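Local coordinates for protein rhodopsin (Todarodes pacificus, PDB 2Z73) that captures light through bound retinal, whose isomerization drives a conformational change that activates G-protein signalling to phospholipase C in dim-light vision, at residues G119-M124 against F158-S163. Residues are numbered along the deposited sequence; the frame is centred on the assembly and turned at random.
Sequences GFMSIM and FVWLWS. With RET (retinal), chain D.
Met121 and Trp160 meet through sulfur and indole: SD of Met121 sits over one face of the Trp160 five-membered ring, 3.8 Å from its centroid, a Met-aromatic contact. The Met121 chain bends only at its last torsion (chi3 105°), which brings CE beside the CE2-CZ2 edge of the indole, off the same face, to 3.6 Å from Trp160 CZ2. Met121 CG lies 3.5 Å from Val159 CG1. Met124, bent at both chi2 and chi3, brings CE over one face of the Trp162 indole in a CH-pi contact, 3.5 Å from the centroid of the five-membered ring, while its SD stands 3.9 Å from Phe158 CE2. In the seven-helix bundle of this opsin, these residues join the third and fourth transmembrane helices, whose segment axes approach to 8.8 Å, roughly antiparallel at 144° between their N-to-C directions. Ser163 and Met121 have the nearest pair of CA atoms, 5.2 Å apart. Ser163 OG abuts Met121 CA and CB while donating to Val159 O from above the carbonyl plane; that oxygen also accepts a bond from the Ser163 backbone N-H. Replacing Trp160 by alanine would probably leave the Met121 thioether without its aromatic partner and Asn75 of helix 70-87 without the indole N-H that binds it. On the retinal side, Phe120 turns its ring away from helix 149-167 and places CE2 3.5 Å from retinal C7.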
loop_
_atom_site.group_PDB
_atom_site.type_symbol
_atom_site.label_atom_id
_atom_site.label_comp_id
_atom_site.label_asym_id
_atom_site.label_seq_id
_atom_site.Cartn_x
_atom_site.Cartn_y
_atom_site.Cartn_z
ATOM N N GLY A 119 6.700 -1.018 -2.778
ATOM C CA GLY A 119 6.052 -1.902 -1.831
ATOM C C GLY A 119 6.459 -1.363 -0.471
ATOM O O GLY A 119 5.652 -1.295 0.456
ATOM N N PHE A 120 7.722 -0.957 -0.359
ATOM C CA PHE A 120 8.215 -0.400 0.897
ATOM C C PHE A 120 7.576 0.964 1.120
ATOM O O PHE A 120 7.350 1.377 2.251
ATOM C CB PHE A 120 9.747 -0.236 0.868
ATOM C CG PHE A 120 10.513 -1.533 0.869
ATOM C CD1 PHE A 120 11.703 -1.639 0.159
ATOM C CD2 PHE A 120 10.058 -2.635 1.590
ATOM C CE1 PHE A 120 12.445 -2.832 0.153
ATOM C CE2 PHE A 120 10.783 -3.835 1.598
ATOM C CZ PHE A 120 11.988 -3.932 0.872
ATOM N N MET A 121 7.282 1.654 0.023
ATOM C CA MET A 121 6.688 2.986 0.085
ATOM C C MET A 121 5.229 2.970 0.498
ATOM O O MET A 121 4.792 3.845 1.237
ATOM C CB MET A 121 6.827 3.705 -1.252
ATOM C CG MET A 121 6.615 5.208 -1.149
ATOM S SD MET A 121 7.275 6.138 -2.573
ATOM C CE MET A 121 5.796 6.539 -3.428
ATOM N N SER A 122 4.469 1.985 0.040
ATOM C CA SER A 122 3.073 1.944 0.421
ATOM C C SER A 122 2.843 1.762 1.929
ATOM O O SER A 122 1.956 2.401 2.500
ATOM C CB SER A 122 2.336 0.879 -0.388
ATOM O OG SER A 122 2.130 1.344 -1.709
ATOM N N ILE A 123 3.636 0.917 2.585
ATOM C CA ILE A 123 3.481 0.726 4.031
ATOM C C ILE A 123 4.044 1.903 4.812
ATOM O O ILE A 123 3.452 2.335 5.801
ATOM C CB ILE A 123 4.196 -0.529 4.554
ATOM C CG1 ILE A 123 5.087 -1.117 3.461
ATOM C CG2 ILE A 123 3.175 -1.518 5.094
ATOM C CD1 ILE A 123 6.017 -2.197 3.947
ATOM N N MET A 124 5.188 2.423 4.384
ATOM C CA MET A 124 5.776 3.552 5.099
ATOM C C MET A 124 4.872 4.781 4.963
ATOM O O MET A 124 4.785 5.608 5.880
ATOM C CB MET A 124 7.176 3.864 4.576
ATOM C CG MET A 124 7.940 4.813 5.468
ATOM S SD MET A 124 7.856 4.342 7.218
ATOM C CE MET A 124 9.173 3.167 7.343
ATOM N N PHE A 158 10.986 11.628 3.648
ATOM C CA PHE A 158 11.577 10.553 4.433
ATOM C C PHE A 158 11.137 9.241 3.788
ATOM O O PHE A 158 11.941 8.327 3.584
ATOM C CB PHE A 158 11.092 10.581 5.881
ATOM C CG PHE A 158 11.287 9.275 6.603
ATOM C CD1 PHE A 158 12.566 8.772 6.829
ATOM C CD2 PHE A 158 10.191 8.524 7.020
ATOM C CE1 PHE A 158 12.753 7.531 7.457
ATOM C CE2 PHE A 158 10.368 7.283 7.647
ATOM C CZ PHE A 158 11.652 6.789 7.864
ATOM N N VAL A 159 9.846 9.163 3.478
ATOM C CA VAL A 159 9.282 7.980 2.856
ATOM C C VAL A 159 10.057 7.604 1.598
ATOM O O VAL A 159 10.472 6.459 1.436
ATOM C CB VAL A 159 7.818 8.197 2.442
ATOM C CG1 VAL A 159 7.275 6.920 1.821
ATOM C CG2 VAL A 159 6.979 8.640 3.645
ATOM N N TRP A 160 10.243 8.566 0.699
ATOM C CA TRP A 160 10.958 8.286 -0.532
ATOM C C TRP A 160 12.383 7.833 -0.268
ATOM O O TRP A 160 12.813 6.809 -0.784
ATOM C CB TRP A 160 10.932 9.501 -1.469
ATOM C CG TRP A 160 9.663 9.602 -2.289
ATOM C CD1 TRP A 160 8.459 10.103 -1.885
ATOM C CD2 TRP A 160 9.476 9.160 -3.644
ATOM N NE1 TRP A 160 7.533 10.004 -2.901
ATOM C CE2 TRP A 160 8.133 9.429 -3.991
ATOM C CE3 TRP A 160 10.316 8.564 -4.598
ATOM C CZ2 TRP A 160 7.609 9.124 -5.251
ATOM C CZ3 TRP A 160 9.794 8.261 -5.853
ATOM C CH2 TRP A 160 8.452 8.542 -6.166
ATOM N N LEU A 161 13.121 8.579 0.542
ATOM C CA LEU A 161 14.493 8.194 0.847
ATOM C C LEU A 161 14.522 6.792 1.434
ATOM O O LEU A 161 15.269 5.922 0.974
ATOM C CB LEU A 161 15.128 9.182 1.823
ATOM C CG LEU A 161 15.902 10.307 1.145
ATOM C CD1 LEU A 161 16.928 9.689 0.199
ATOM C CD2 LEU A 161 14.956 11.208 0.370
ATOM N N TRP A 162 13.704 6.575 2.454
ATOM C CA TRP A 162 13.618 5.278 3.104
ATOM C C TRP A 162 13.383 4.174 2.068
ATOM O O TRP A 162 14.191 3.256 1.934
ATOM C CB TRP A 162 12.478 5.309 4.122
ATOM C CG TRP A 162 12.340 4.078 4.945
ATOM C CD1 TRP A 162 11.520 3.019 4.701
ATOM C CD2 TRP A 162 13.031 3.781 6.162
ATOM N NE1 TRP A 162 11.653 2.077 5.695
ATOM C CE2 TRP A 162 12.576 2.521 6.605
ATOM C CE3 TRP A 162 13.992 4.459 6.924
ATOM C CZ2 TRP A 162 13.051 1.922 7.778
ATOM C CZ3 TRP A 162 14.463 3.864 8.091
ATOM C CH2 TRP A 162 13.990 2.606 8.505
ATOM N N SER A 163 12.284 4.285 1.323
ATOM C CA SER A 163 11.921 3.302 0.302
ATOM C C SER A 163 13.036 2.984 -0.691
ATOM O O SER A 163 13.307 1.823 -0.980
ATOM C CB SER A 163 10.700 3.777 -0.468
ATOM O OG SER A 163 9.610 3.973 0.404
HETATM C C1 RET D . 9.050 -8.258 1.934
HETATM C C2 RET D . 7.999 -8.448 3.064
HETATM C C3 RET D . 6.611 -7.906 2.769
HETATM C C4 RET D . 6.633 -6.447 2.280
HETATM C C5 RET D . 7.669 -6.205 1.181
HETATM C C6 RET D . 8.766 -7.009 1.003
HETATM C C7 RET D . 9.783 -6.767 -0.104
HETATM C C8 RET D . 9.544 -6.986 -1.470
HETATM C C9 RET D . 10.366 -6.744 -2.665
HETATM C C10 RET D . 9.743 -7.075 -3.803
HETATM C C11 RET D . 10.148 -6.945 -5.186
HETATM C C12 RET D . 9.452 -7.311 -6.305
HETATM C C13 RET D . 8.159 -8.056 -6.561
HETATM C C14 RET D . 7.684 -8.180 -7.838
HETATM C C15 RET D . 6.450 -8.901 -8.173
HETATM C C16 RET D . 10.442 -8.154 2.559
HETATM C C17 RET D . 9.047 -9.599 1.131
HETATM C C18 RET D . 7.285 -4.993 0.373
HETATM C C19 RET D . 11.749 -6.137 -2.543
HETATM C C20 RET D . 7.440 -8.650 -5.330
#